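Local structure of high affinity transport system protein p37 (Mycoplasma hyorhinis, 3EKI) at residues K77-K82 against F364-K369; K82-N85 against K89-N92. The protein binds thiamine diphosphate and forms the extracytoplasmic lipoprotein part of a high-affinity transport system, probably one that imports thiamine compounds. All blocks are in the same frame, centred on the assembly; numbering follows the deposited sequence.

Interaction 1: K77-K82 against F364-K369; sequences KKEFNK and FINLAK
E79 and L367 bring the two backbones closest, their CA atoms 7.6 Å apart. Both segments are helical: 77-82 lies on helix 64-85, and 364-369 forms the last turn and a half of helix 354-369. The two helices cross steeply here, and little surface is buried between them, 123 Å² in all, so E79, N366 and L367 carry the whole contact.

E79 sets CG anti to its backbone N and then bends at chi2 (63°), which brings the carboxylate to N366. There N366 ND2 donates to E79 OE2 over 3.1 Å in a nearly straight bond, 167° at the hydrogen. The oxygen is approached from its anti side and 32° out of the carboxylate plane, whereas for N366 the bond lies close to the amide plane. The two side chains cross at about a right angle, and N366 CB also sits 3.7 Å from E79 OE2. One turn back on its own helix, Q362 NE2 donates to N366 OD1; with both ends of the amide engaged, its rotation is defined.

The protein belongs to the periplasmic-binding-protein clan, and here a helix from early in the chain packs on one from near its end, consistent with a lobe assembled from both ends of the polypeptide. Beside the polar pair, L367 CD2 rests 4.3 Å from E79 CB, and the leucine side chain also packs on N75 and F76 of helix 64-85. F80 extends the joint between the same two helices to L359, I360 and T363, and meets F98 edge-to-face. On the outer side K82 NZ stands 3.7 Å from E79 OE2, a long salt bridge whose charge may modestly favour the ionised carboxylate.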
ATOM      1  N   LYS A  77      18.411  17.393  -2.942  1.00  8.42           N
ATOM      2  CA  LYS A  77      19.058  18.409  -3.793  1.00  8.34           C
ATOM      3  C   LYS A  77      20.558  18.231  -3.877  1.00  6.86           C
ATOM      4  O   LYS A  77      21.169  18.353  -4.945  1.00  7.59           O
ATOM      5  CB  LYS A  77      18.695  19.783  -3.244  1.00  8.35           C
ATOM      6  CG  LYS A  77      19.327  20.974  -3.913  1.00 14.03           C
ATOM      7  CD  LYS A  77      18.876  22.306  -3.311  1.00 13.10           C
ATOM      8  CE  LYS A  77      19.514  22.541  -1.949  1.00 14.72           C
ATOM      9  NZ  LYS A  77      19.227  23.894  -1.407  1.00 17.11           N
ATOM     10  N   LYS A  78      21.197  17.943  -2.735  1.00  7.16           N
ATOM     11  CA  LYS A  78      22.648  17.781  -2.780  1.00  8.91           C
ATOM     12  C   LYS A  78      23.102  16.584  -3.587  1.00  8.74           C
ATOM     13  O   LYS A  78      24.047  16.631  -4.374  1.00 10.57           O
ATOM     14  CB  LYS A  78      23.212  17.710  -1.353  1.00 10.89           C
ATOM     15  CG  LYS A  78      22.967  18.893  -0.469  1.00 12.78           C
ATOM     16  CD  LYS A  78      23.416  20.212  -1.078  1.00 21.79           C
ATOM     17  CE  LYS A  78      24.940  20.297  -1.088  1.00 24.93           C
ATOM     18  NZ  LYS A  78      25.411  21.631  -1.589  1.00 22.12           N
ATOM     19  N   GLU A  79      22.485  15.408  -3.437  1.00  7.59           N
ATOM     20  CA  GLU A  79      22.856  14.233  -4.203  1.00 10.19           C
ATOM     21  C   GLU A  79      22.520  14.390  -5.679  1.00  7.37           C
ATOM     22  O   GLU A  79      23.324  14.019  -6.517  1.00 10.01           O
ATOM     23  CB  GLU A  79      22.156  12.994  -3.630  1.00 12.38           C
ATOM     24  CG  GLU A  79      22.387  11.692  -4.372  1.00 10.74           C
ATOM     25  CD  GLU A  79      23.814  11.190  -4.394  1.00 18.21           C
ATOM     26  OE1 GLU A  79      24.562  11.564  -3.472  1.00 24.22           O
ATOM     27  OE2 GLU A  79      24.227  10.427  -5.289  1.00 17.52           O
ATOM     28  N   PHE A  80      21.335  14.944  -5.945  1.00  6.06           N
ATOM     29  CA  PHE A  80      20.931  15.146  -7.332  1.00  5.90           C
ATOM     30  C   PHE A  80      22.005  15.990  -8.037  1.00  9.57           C
ATOM     31  O   PHE A  80      22.362  15.654  -9.157  1.00  6.80           O
ATOM     32  CB  PHE A  80      19.554  15.782  -7.489  1.00  4.97           C
ATOM     33  CG  PHE A  80      19.193  16.189  -8.907  1.00  4.01           C
ATOM     34  CD1 PHE A  80      19.509  17.431  -9.452  1.00  7.97           C
ATOM     35  CD2 PHE A  80      18.533  15.289  -9.723  1.00  9.46           C
ATOM     36  CE1 PHE A  80      19.234  17.754 -10.748  1.00  5.70           C
ATOM     37  CE2 PHE A  80      18.189  15.609 -11.020  1.00  7.80           C
ATOM     38  CZ  PHE A  80      18.532  16.851 -11.501  1.00  7.15           C
ATOM     39  N   ASN A  81      22.326  17.128  -7.425  1.00  8.48           N
ATOM     40  CA  ASN A  81      23.184  18.037  -8.224  1.00  7.97           C
ATOM     41  C   ASN A  81      24.593  17.494  -8.320  1.00 10.53           C
ATOM     42  O   ASN A  81      25.316  17.744  -9.288  1.00  8.02           O
ATOM     43  CB  ASN A  81      23.123  19.461  -7.671  1.00  5.68           C
ATOM     44  CG  ASN A  81      21.833  20.143  -8.069  1.00  7.67           C
ATOM     45  OD1 ASN A  81      21.508  20.381  -9.225  1.00  7.70           O
ATOM     46  ND2 ASN A  81      20.995  20.462  -7.086  1.00 12.14           N
ATOM     47  N   LYS A  82      25.000  16.708  -7.316  1.00  9.16           N
ATOM     48  CA  LYS A  82      26.298  16.027  -7.453  1.00  7.63           C
ATOM     49  C   LYS A  82      26.325  15.107  -8.648  1.00 10.20           C
ATOM     50  O   LYS A  82      27.246  15.109  -9.455  1.00 10.99           O
ATOM     51  CB  LYS A  82      26.601  15.292  -6.143  1.00 14.34           C
ATOM     52  CG  LYS A  82      27.943  14.569  -6.142  1.00 29.79           C
ATOM     53  CD  LYS A  82      27.886  13.338  -5.238  1.00 43.04           C
ATOM     54  CE  LYS A  82      28.697  12.172  -5.788  1.00 51.02           C
ATOM     55  NZ  LYS A  82      27.843  10.962  -6.020  1.00 74.12           N
ATOM     56  N   PHE A 364      16.858   8.898  -5.697  1.00  6.15           N
ATOM     57  CA  PHE A 364      16.070   8.119  -4.727  1.00 11.82           C
ATOM     58  C   PHE A 364      16.862   6.876  -4.317  1.00  6.75           C
ATOM     59  O   PHE A 364      17.001   6.586  -3.125  1.00 10.14           O
ATOM     60  CB  PHE A 364      14.690   7.726  -5.261  1.00  6.86           C
ATOM     61  CG  PHE A 364      13.614   8.756  -5.067  1.00  8.26           C
ATOM     62  CD1 PHE A 364      12.999   8.952  -3.846  1.00  9.48           C
ATOM     63  CD2 PHE A 364      13.197   9.548  -6.118  1.00  5.05           C
ATOM     64  CE1 PHE A 364      11.998   9.895  -3.708  1.00 10.99           C
ATOM     65  CE2 PHE A 364      12.215  10.495  -5.996  1.00  6.79           C
ATOM     66  CZ  PHE A 364      11.611  10.688  -4.773  1.00  9.68           C
ATOM     67  N   ILE A 365      17.377   6.151  -5.290  1.00  8.16           N
ATOM     68  CA  ILE A 365      18.106   4.903  -5.089  1.00  6.86           C
ATOM     69  C   ILE A 365      19.317   5.127  -4.201  1.00 13.55           C
ATOM     70  O   ILE A 365      19.580   4.410  -3.220  1.00 13.14           O
ATOM     71  CB  ILE A 365      18.484   4.283  -6.443  1.00 10.11           C
ATOM     72  CG1 ILE A 365      17.263   3.815  -7.232  1.00 11.18           C
ATOM     73  CG2 ILE A 365      19.475   3.149  -6.267  1.00 13.55           C
ATOM     74  CD1 ILE A 365      17.487   3.440  -8.681  1.00 14.84           C
ATOM     75  N   ASN A 366      20.087   6.167  -4.554  1.00  8.94           N
ATOM     76  CA  ASN A 366      21.316   6.425  -3.802  1.00 13.08           C
ATOM     77  C   ASN A 366      21.023   6.933  -2.404  1.00 10.62           C
ATOM     78  O   ASN A 366      21.796   6.609  -1.486  1.00 16.13           O
ATOM     79  CB  ASN A 366      22.227   7.408  -4.576  1.00 11.28           C
ATOM     80  CG  ASN A 366      22.777   6.859  -5.855  1.00 14.82           C
ATOM     81  OD1 ASN A 366      22.620   5.713  -6.271  1.00 14.61           O
ATOM     82  ND2 ASN A 366      23.505   7.709  -6.586  1.00 15.98           N
ATOM     83  N   LEU A 367      19.966   7.697  -2.166  1.00  9.72           N
ATOM     84  CA  LEU A 367      19.585   8.188  -0.856  1.00 10.46           C
ATOM     85  C   LEU A 367      19.212   6.997   0.051  1.00 14.55           C
ATOM     86  O   LEU A 367      19.535   7.019   1.238  1.00 17.12           O
ATOM     87  CB  LEU A 367      18.417   9.170  -0.852  1.00 15.15           C
ATOM     88  CG  LEU A 367      18.676  10.603  -1.331  1.00 23.02           C
ATOM     89  CD1 LEU A 367      17.372  11.389  -1.271  1.00 17.24           C
ATOM     90  CD2 LEU A 367      19.761  11.304  -0.525  1.00 19.06           C
ATOM     91  N   ALA A 368      18.530   6.025  -0.523  1.00  9.62           N
ATOM     92  CA  ALA A 368      18.156   4.830   0.245  1.00 15.03           C
ATOM     93  C   ALA A 368      19.418   4.068   0.608  1.00 14.76           C
ATOM     94  O   ALA A 368      19.657   3.619   1.735  1.00 19.01           O
ATOM     95  CB  ALA A 368      17.176   3.952  -0.529  1.00 16.05           C
ATOM     96  N   LYS A 369      20.301   3.915  -0.368  1.00 14.98           N
ATOM     97  CA  LYS A 369      21.535   3.171  -0.121  1.00 19.45           C
ATOM     98  C   LYS A 369      22.353   3.802   0.999  1.00 22.14           C
ATOM     99  O   LYS A 369      22.856   3.072   1.860  1.00 28.49           O
ATOM    100  CB  LYS A 369      22.364   3.079  -1.392  1.00 22.01           C
ATOM    101  CG  LYS A 369      23.718   2.393  -1.261  1.00 29.93           C
ATOM    102  CD  LYS A 369      24.315   2.157  -2.643  1.00 41.98           C
ATOM    103  CE  LYS A 369      25.541   3.035  -2.874  1.00 57.30           C
ATOM    104  NZ  LYS A 369      26.461   2.438  -3.886  1.00 79.20           N
TER

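Interaction 2: K82-N85 against K89-N92; sequences KLKN and KTKN
T90 OG1 lies in the plane of the K84 carbonyl and donates to a lone pair of K84 O over 2.8 Å, the C=O...O angle being 123°. The other flat group, the N85 amide, receives K84 NZ on OD1 at 2.8 Å, the ammonium tilted 32° from the carbonyl plane; at the far end ND2 donates to D95. The same OD1 comes within 3.2 Å of K91 O, two acceptors side by side, and the positive K84 NZ close to both probably eases their repulsion.

The lysine reaches this spot by starting anti to the backbone N and turning only at chi4 (-82°). Its chain runs alongside T90 O, with CG 3.4 Å away. NZ then binds F93 O as well as N85 OD1, and adds a weak bond of 3.3 Å to T90 O. The ammonium of this buried lysine thus gathers oxygens from both the helix and the loop beyond it.

K91 CB lies 3.6 Å from N85 O, while its extended chain carries NZ to a salt bridge with D88. K84 and T90 both also touch W42, and T90 meets L359 of helix 354-369.

Loop 89-92 therefore folds back on the last turn of helix 64-85, with a hydroxyl taking up a carbonyl at the helix end. It belongs to the return leg of a beta-alpha-beta crossover, in which helix 64-85 connects the adjacent parallel strands 45-51 and 97-103.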
ATOM      1  N   LYS A  82      25.000  16.708  -7.316  1.00  9.16           N
ATOM      2  CA  LYS A  82      26.298  16.027  -7.453  1.00  7.63           C
ATOM      3  C   LYS A  82      26.325  15.107  -8.648  1.00 10.20           C
ATOM      4  O   LYS A  82      27.246  15.109  -9.455  1.00 10.99           O
ATOM      5  CB  LYS A  82      26.601  15.292  -6.143  1.00 14.34           C
ATOM      6  CG  LYS A  82      27.943  14.569  -6.142  1.00 29.79           C
ATOM      7  CD  LYS A  82      27.886  13.338  -5.238  1.00 43.04           C
ATOM      8  CE  LYS A  82      28.697  12.172  -5.788  1.00 51.02           C
ATOM      9  NZ  LYS A  82      27.843  10.962  -6.020  1.00 74.12           N
ATOM     10  N   LEU A  83      25.291  14.269  -8.798  1.00  8.09           N
ATOM     11  CA  LEU A  83      25.203  13.378  -9.940  1.00  8.63           C
ATOM     12  C   LEU A  83      25.149  14.120 -11.260  1.00 10.21           C
ATOM     13  O   LEU A  83      25.803  13.771 -12.242  1.00  9.74           O
ATOM     14  CB  LEU A  83      23.923  12.533  -9.840  1.00 13.93           C
ATOM     15  CG  LEU A  83      23.846  11.479  -8.758  1.00 15.58           C
ATOM     16  CD1 LEU A  83      22.561  10.682  -8.981  1.00 12.65           C
ATOM     17  CD2 LEU A  83      25.054  10.566  -8.781  1.00 22.72           C
ATOM     18  N   LYS A  84      24.322  15.162 -11.237  1.00  9.48           N
ATOM     19  CA  LYS A  84      24.117  16.007 -12.396  1.00  8.33           C
ATOM     20  C   LYS A  84      25.445  16.598 -12.876  1.00  7.93           C
ATOM     21  O   LYS A  84      25.750  16.566 -14.069  1.00  8.45           O
ATOM     22  CB  LYS A  84      23.161  17.150 -12.072  1.00  9.81           C
ATOM     23  CG  LYS A  84      22.977  18.156 -13.210  1.00 13.43           C
ATOM     24  CD  LYS A  84      22.652  19.500 -12.604  1.00 13.24           C
ATOM     25  CE  LYS A  84      22.654  20.640 -13.577  1.00 10.98           C
ATOM     26  NZ  LYS A  84      24.024  21.118 -13.820  1.00 15.92           N
ATOM     27  N   ASN A  85      26.194  17.145 -11.927  1.00 10.02           N
ATOM     28  CA  ASN A  85      27.410  17.879 -12.305  1.00 12.33           C
ATOM     29  C   ASN A  85      28.631  17.008 -12.526  1.00 11.50           C
ATOM     30  O   ASN A  85      29.626  17.498 -13.064  1.00 15.94           O
ATOM     31  CB  ASN A  85      27.665  18.953 -11.227  1.00  7.55           C
ATOM     32  CG  ASN A  85      26.657  20.084 -11.406  1.00  7.95           C
ATOM     33  OD1 ASN A  85      26.403  20.504 -12.544  1.00 12.18           O
ATOM     34  ND2 ASN A  85      26.082  20.564 -10.314  1.00  8.21           N
ATOM     35  N   LYS A  89      26.968  14.905 -19.845  1.00 14.18           N
ATOM     36  CA  LYS A  89      25.663  15.007 -20.463  1.00 15.05           C
ATOM     37  C   LYS A  89      24.787  16.023 -19.745  1.00 11.74           C
ATOM     38  O   LYS A  89      23.901  16.588 -20.374  1.00 12.78           O
ATOM     39  CB  LYS A  89      24.932  13.649 -20.451  1.00 21.18           C
ATOM     40  CG  LYS A  89      25.706  12.517 -21.093  1.00 32.33           C
ATOM     41  CD  LYS A  89      24.989  11.191 -20.881  1.00 33.56           C
ATOM     42  CE  LYS A  89      25.959  10.029 -21.075  1.00 40.13           C
ATOM     43  NZ  LYS A  89      25.404   9.054 -22.066  1.00 44.57           N
ATOM     44  N   THR A  90      25.003  16.254 -18.452  1.00 13.73           N
ATOM     45  CA  THR A  90      24.046  17.106 -17.736  1.00 11.95           C
ATOM     46  C   THR A  90      24.654  18.264 -16.947  1.00 10.88           C
ATOM     47  O   THR A  90      23.887  19.059 -16.410  1.00  8.78           O
ATOM     48  CB  THR A  90      23.225  16.245 -16.753  1.00 10.22           C
ATOM     49  OG1 THR A  90      24.109  15.379 -16.045  1.00 10.65           O
ATOM     50  CG2 THR A  90      22.243  15.359 -17.516  1.00 13.99           C
ATOM     51  N   LYS A  91      25.972  18.371 -16.871  1.00 10.14           N
ATOM     52  CA  LYS A  91      26.627  19.336 -15.996  1.00  9.59           C
ATOM     53  C   LYS A  91      26.408  20.770 -16.421  1.00 13.18           C
ATOM     54  O   LYS A  91      26.518  21.638 -15.551  1.00 14.38           O
ATOM     55  CB  LYS A  91      28.130  19.062 -15.899  1.00 14.17           C
ATOM     56  CG  LYS A  91      28.880  19.253 -17.202  1.00 18.89           C
ATOM     57  CD  LYS A  91      30.376  18.990 -16.988  1.00 21.31           C
ATOM     58  CE  LYS A  91      31.176  19.524 -18.176  1.00 31.35           C
ATOM     59  NZ  LYS A  91      32.563  18.971 -18.208  1.00 55.82           N
ATOM     60  N   ASN A  92      26.090  21.000 -17.687  1.00 15.11           N
ATOM     61  CA  ASN A  92      25.859  22.366 -18.154  1.00 15.51           C
ATOM     62  C   ASN A  92      24.439  22.877 -18.006  1.00 12.91           C
ATOM     63  O   ASN A  92      24.142  24.053 -18.239  1.00 11.66           O
ATOM     64  CB  ASN A  92      26.307  22.451 -19.628  1.00 14.23           C
ATOM     65  CG  ASN A  92      27.805  22.182 -19.721  1.00 28.68           C
ATOM     66  OD1 ASN A  92      28.595  22.752 -18.963  1.00 26.70           O
ATOM     67  ND2 ASN A  92      28.206  21.308 -20.627  1.00 35.01           N
TER

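In the fold
From the N terminus, strand 45-51 leads to helix 64-85, which supplies the first segment of both interactions, with K82 common to the two. Interaction 2 closes first: three residues after the helix end, 89-92 comes back onto 82-85 before strand 97-103 begins. Interaction 1 closes much later, with 281 residues between its segments, when helix 354-369 returns to the same helix, and 89-92 falls within that long span. The contact centres are about 13 Å apart, and the two meet where L83 CD2 packs 3.9 Å from N366 ND2. Together they tie the early helix to the loop that follows it and to a late helix.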